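Long-range contact in uncharacterized protein (Bordetella bronchiseptica, PDB 4XG0), which probably acts as an ATP-dependent kinase of the DUF1537 family in the breakdown of acid sugars: residues 218-230 with 240-252. Sequence-based numbering, arbitrary orientation.
Sequences ADVQRLARAIGVL and GGLAAPLARVWAG. With SO4 (sulfate ion), chain D.
Ala224 presses its methyl group onto the ring of Pro245, CB to CB 3.6 Å. It is a knob in a hole formed by Leu242, Pro245, Leu246 and Val249. With this small knob between them, the axes of the two short segments approach to 8.8 Å and cross at -45°. At one end, Val220 lies beside Gly241 and Leu242. Its CG1, anti to the backbone N (chi1 179°), meets Leu242 CD2 at 3.7 Å and also reaches the carbonyl O of Gly241 and the ring CG of Pro245. Val249 sets both methyls against the backbone of helix 218-230. CG1 rests 3.7 Å from Gly228 CA, where the lack of a side chain makes room for it. CG2 lies against Arg225 N and CG, and the two side chains cross at about a right angle. On the buried side, Ile227 CG2 packs 3.9 Å from Leu246 CD2, and that same leucine methyl lies over one face of the Trp250 ring, toward its rim. No direct hydrogen bond joins the helices. A water links them instead: it donates to Ile227 O and accepts from Trp250 NE1 (3.0 Å) in the plane of the indole. Arg248 starts toward the other helix but bends at chi3 (-78°). Its guanidinium binds a sulfate, probably from the crystallisation liquor, with NH1 bonded to O1 and NH2 to O3 (2.7 Å). Pro236 of strand 234-238 underlies Ile227, Leu246 and Trp250. Both helices thus pack on the parallel sheet, joined through that strand in an alpha-beta-alpha succession typical of a Rossmann-like alpha/beta domain, here within the sugar-binding N-terminal family region.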
loop_
_atom_site.group_PDB
_atom_site.type_symbol
_atom_site.label_atom_id
_atom_site.label_comp_id
_atom_site.label_asym_id
_atom_site.label_seq_id
_atom_site.Cartn_x
_atom_site.Cartn_y
_atom_site.Cartn_z
ATOM N N ALA A 218 -6.893 -0.173 10.452
ATOM C CA ALA A 218 -7.581 0.837 9.665
ATOM C C ALA A 218 -6.991 2.221 9.934
ATOM O O ALA A 218 -6.852 3.051 9.020
ATOM C CB ALA A 218 -9.112 0.818 9.946
ATOM N N ASP A 219 -6.699 2.492 11.202
ATOM C CA ASP A 219 -6.145 3.782 11.595
ATOM C C ASP A 219 -4.750 3.902 11.028
ATOM O O ASP A 219 -4.359 4.955 10.563
ATOM C CB ASP A 219 -6.042 3.907 13.102
ATOM C CG ASP A 219 -7.368 4.215 13.783
ATOM O OD1 ASP A 219 -8.375 4.582 13.146
ATOM O OD2 ASP A 219 -7.389 4.111 15.026
ATOM N N VAL A 220 -3.995 2.811 11.093
ATOM C CA VAL A 220 -2.637 2.796 10.552
ATOM C C VAL A 220 -2.663 2.994 9.035
ATOM O O VAL A 220 -1.828 3.739 8.463
ATOM C CB VAL A 220 -1.883 1.536 10.930
ATOM C CG1 VAL A 220 -0.486 1.574 10.325
ATOM C CG2 VAL A 220 -1.767 1.432 12.466
ATOM N N GLN A 221 -3.621 2.362 8.365
ATOM C CA GLN A 221 -3.704 2.510 6.904
ATOM C C GLN A 221 -4.051 3.941 6.487
ATOM O O GLN A 221 -3.490 4.484 5.494
ATOM C CB GLN A 221 -4.730 1.539 6.314
ATOM C CG GLN A 221 -4.968 1.698 4.790
ATOM C CD GLN A 221 -6.033 0.760 4.288
ATOM O OE1 GLN A 221 -7.215 0.899 4.635
ATOM N NE2 GLN A 221 -5.630 -0.212 3.478
ATOM N N ARG A 222 -4.991 4.551 7.217
ATOM C CA ARG A 222 -5.361 5.943 6.972
ATOM C C ARG A 222 -4.138 6.820 7.120
ATOM O O ARG A 222 -3.938 7.752 6.347
ATOM C CB ARG A 222 -6.454 6.421 7.950
ATOM C CG ARG A 222 -6.915 7.840 7.740
ATOM C CD ARG A 222 -8.094 8.219 8.656
ATOM N NE ARG A 222 -9.072 7.129 8.747
ATOM C CZ ARG A 222 -9.367 6.436 9.853
ATOM N NH1 ARG A 222 -8.809 6.719 11.034
ATOM N NH2 ARG A 222 -10.263 5.461 9.779
ATOM N N LEU A 223 -3.343 6.567 8.160
ATOM C CA LEU A 223 -2.146 7.364 8.404
ATOM C C LEU A 223 -1.142 7.147 7.280
ATOM O O LEU A 223 -0.547 8.100 6.797
ATOM C CB LEU A 223 -1.501 7.025 9.773
ATOM C CG LEU A 223 -0.133 7.642 10.074
ATOM C CD1 LEU A 223 -0.179 9.134 9.995
ATOM C CD2 LEU A 223 0.375 7.249 11.438
ATOM N N ALA A 224 -0.963 5.893 6.857
ATOM C CA ALA A 224 -0.047 5.586 5.764
ATOM C C ALA A 224 -0.472 6.317 4.478
ATOM O O ALA A 224 0.356 6.879 3.774
ATOM C CB ALA A 224 0.000 4.090 5.521
ATOM N N ARG A 225 -1.769 6.330 4.183
ATOM C CA ARG A 225 -2.274 7.060 3.028
ATOM C C ARG A 225 -1.997 8.569 3.120
ATOM O O ARG A 225 -1.592 9.197 2.127
ATOM C CB ARG A 225 -3.764 6.791 2.836
ATOM C CG ARG A 225 -4.018 5.348 2.439
ATOM C CD ARG A 225 -5.492 5.022 2.255
ATOM N NE ARG A 225 -5.620 3.726 1.586
ATOM C CZ ARG A 225 -6.743 3.014 1.477
ATOM N NH1 ARG A 225 -7.885 3.438 2.013
ATOM N NH2 ARG A 225 -6.717 1.850 0.830
ATOM N N ALA A 226 -2.239 9.153 4.290
ATOM C CA ALA A 226 -1.923 10.550 4.523
ATOM C C ALA A 226 -0.450 10.811 4.299
ATOM O O ALA A 226 -0.079 11.803 3.690
ATOM C CB ALA A 226 -2.321 10.977 5.939
ATOM N N ILE A 227 0.382 9.942 4.842
ATOM C CA ILE A 227 1.813 10.024 4.627
ATOM C C ILE A 227 2.118 9.972 3.124
ATOM O O ILE A 227 2.926 10.728 2.625
ATOM C CB ILE A 227 2.559 8.913 5.393
ATOM C CG1 ILE A 227 2.608 9.289 6.889
ATOM C CG2 ILE A 227 3.974 8.728 4.863
ATOM C CD1 ILE A 227 2.947 8.168 7.762
ATOM N N GLY A 228 1.457 9.080 2.388
ATOM C CA GLY A 228 1.657 9.015 0.953
ATOM C C GLY A 228 1.376 10.344 0.277
ATOM O O GLY A 228 2.162 10.804 -0.546
ATOM N N VAL A 229 0.239 10.948 0.618
ATOM C CA VAL A 229 -0.151 12.243 0.084
ATOM C C VAL A 229 0.932 13.285 0.326
ATOM O O VAL A 229 1.170 14.133 -0.535
ATOM C CB VAL A 229 -1.479 12.713 0.700
ATOM C CG1 VAL A 229 -1.750 14.173 0.370
ATOM C CG2 VAL A 229 -2.626 11.822 0.222
ATOM N N LEU A 230 1.561 13.250 1.507
ATOM C CA LEU A 230 2.598 14.228 1.836
ATOM C C LEU A 230 3.905 14.006 1.085
ATOM O O LEU A 230 4.746 14.899 1.030
ATOM C CB LEU A 230 2.881 14.278 3.336
ATOM C CG LEU A 230 1.789 14.854 4.254
ATOM C CD1 LEU A 230 2.115 14.537 5.703
ATOM C CD2 LEU A 230 1.603 16.350 4.063
ATOM N N GLY A 240 6.612 -2.359 13.237
ATOM C CA GLY A 240 6.106 -3.215 12.174
ATOM C C GLY A 240 4.690 -2.910 11.723
ATOM O O GLY A 240 4.288 -3.305 10.632
ATOM N N GLY A 241 3.948 -2.147 12.513
ATOM C CA GLY A 241 2.571 -1.882 12.165
ATOM C C GLY A 241 2.432 -1.052 10.921
ATOM O O GLY A 241 1.512 -1.222 10.170
ATOM N N LEU A 242 3.397 -0.157 10.702
ATOM C CA LEU A 242 3.340 0.773 9.582
ATOM C C LEU A 242 3.964 0.204 8.301
ATOM O O LEU A 242 3.759 0.734 7.208
ATOM C CB LEU A 242 4.037 2.062 9.933
ATOM C CG LEU A 242 3.046 3.197 10.156
ATOM C CD1 LEU A 242 3.773 4.402 10.683
ATOM C CD2 LEU A 242 2.257 3.601 8.955
ATOM N N ALA A 243 4.700 -0.887 8.431
ATOM C CA ALA A 243 5.483 -1.404 7.296
ATOM C C ALA A 243 4.696 -1.785 6.057
ATOM O O ALA A 243 4.914 -1.226 4.974
ATOM C CB ALA A 243 6.384 -2.550 7.749
ATOM N N ALA A 244 3.780 -2.736 6.157
ATOM C CA ALA A 244 3.028 -3.144 4.979
ATOM C C ALA A 244 2.139 -1.999 4.432
ATOM O O ALA A 244 2.070 -1.771 3.238
ATOM C CB ALA A 244 2.240 -4.363 5.281
ATOM N N PRO A 245 1.460 -1.249 5.315
ATOM C CA PRO A 245 0.690 -0.110 4.818
ATOM C C PRO A 245 1.540 0.856 3.985
ATOM O O PRO A 245 1.067 1.302 2.949
ATOM C CB PRO A 245 0.192 0.560 6.130
ATOM C CG PRO A 245 0.076 -0.601 7.051
ATOM C CD PRO A 245 1.243 -1.492 6.751
ATOM N N LEU A 246 2.768 1.124 4.396
ATOM C CA LEU A 246 3.620 2.041 3.662
ATOM C C LEU A 246 4.087 1.397 2.363
ATOM O O LEU A 246 4.093 2.052 1.318
ATOM C CB LEU A 246 4.827 2.452 4.491
ATOM C CG LEU A 246 4.522 3.409 5.623
ATOM C CD1 LEU A 246 5.728 3.525 6.600
ATOM C CD2 LEU A 246 4.083 4.802 5.032
ATOM N N ALA A 247 4.498 0.139 2.443
ATOM C CA ALA A 247 4.835 -0.612 1.194
ATOM C C ALA A 247 3.725 -0.501 0.155
ATOM O O ALA A 247 3.969 -0.269 -1.049
ATOM C CB ALA A 247 5.114 -2.055 1.513
ATOM N N ARG A 248 2.474 -0.712 0.585
ATOM C CA ARG A 248 1.350 -0.601 -0.297
ATOM C C ARG A 248 1.038 0.830 -0.789
ATOM O O ARG A 248 0.735 1.048 -1.970
ATOM C CB ARG A 248 0.110 -1.220 0.367
ATOM C CG ARG A 248 0.197 -2.726 0.584
ATOM C CD ARG A 248 -1.119 -3.325 0.993
ATOM N NE ARG A 248 -1.369 -3.064 2.403
ATOM C CZ ARG A 248 -1.065 -3.910 3.387
ATOM N NH1 ARG A 248 -1.334 -3.567 4.636
ATOM N NH2 ARG A 248 -0.462 -5.069 3.137
ATOM N N VAL A 249 1.127 1.819 0.095
ATOM C CA VAL A 249 0.776 3.147 -0.327
ATOM C C VAL A 249 1.800 3.681 -1.316
ATOM O O VAL A 249 1.447 4.269 -2.321
ATOM C CB VAL A 249 0.653 4.091 0.882
ATOM C CG1 VAL A 249 0.606 5.512 0.392
ATOM C CG2 VAL A 249 -0.615 3.740 1.638
ATOM N N TRP A 250 3.064 3.421 -1.038
ATOM C CA TRP A 250 4.123 3.875 -1.914
ATOM C C TRP A 250 4.106 3.116 -3.257
ATOM O O TRP A 250 4.446 3.679 -4.303
ATOM C CB TRP A 250 5.465 3.756 -1.208
ATOM C CG TRP A 250 5.710 4.883 -0.205
ATOM C CD1 TRP A 250 5.156 6.134 -0.231
ATOM C CD2 TRP A 250 6.558 4.848 0.956
ATOM N NE1 TRP A 250 5.607 6.878 0.858
ATOM C CE2 TRP A 250 6.466 6.111 1.586
ATOM C CE3 TRP A 250 7.388 3.873 1.523
ATOM C CZ2 TRP A 250 7.168 6.420 2.744
ATOM C CZ3 TRP A 250 8.079 4.172 2.648
ATOM C CH2 TRP A 250 7.963 5.448 3.263
ATOM N N ALA A 251 3.687 1.854 -3.241
ATOM C CA ALA A 251 3.464 1.129 -4.490
ATOM C C ALA A 251 2.279 1.733 -5.284
ATOM O O ALA A 251 2.326 1.878 -6.498
ATOM C CB ALA A 251 3.194 -0.352 -4.173
ATOM N N GLY A 252 1.205 2.093 -4.587
ATOM C CA GLY A 252 0.044 2.654 -5.238
ATOM C C GLY A 252 0.369 3.942 -5.973
ATOM O O GLY A 252 -0.271 4.294 -6.952
HETATM S S SO4 D . -0.697 -7.013 6.393
HETATM O O1 SO4 D . -1.146 -5.656 6.801
HETATM O O2 SO4 D . 0.511 -7.481 7.102
HETATM O O3 SO4 D . -0.355 -7.022 4.965
HETATM O O4 SO4 D . -1.752 -7.997 6.662
HETATM O O HOH W 1 5.337 9.778 1.461
#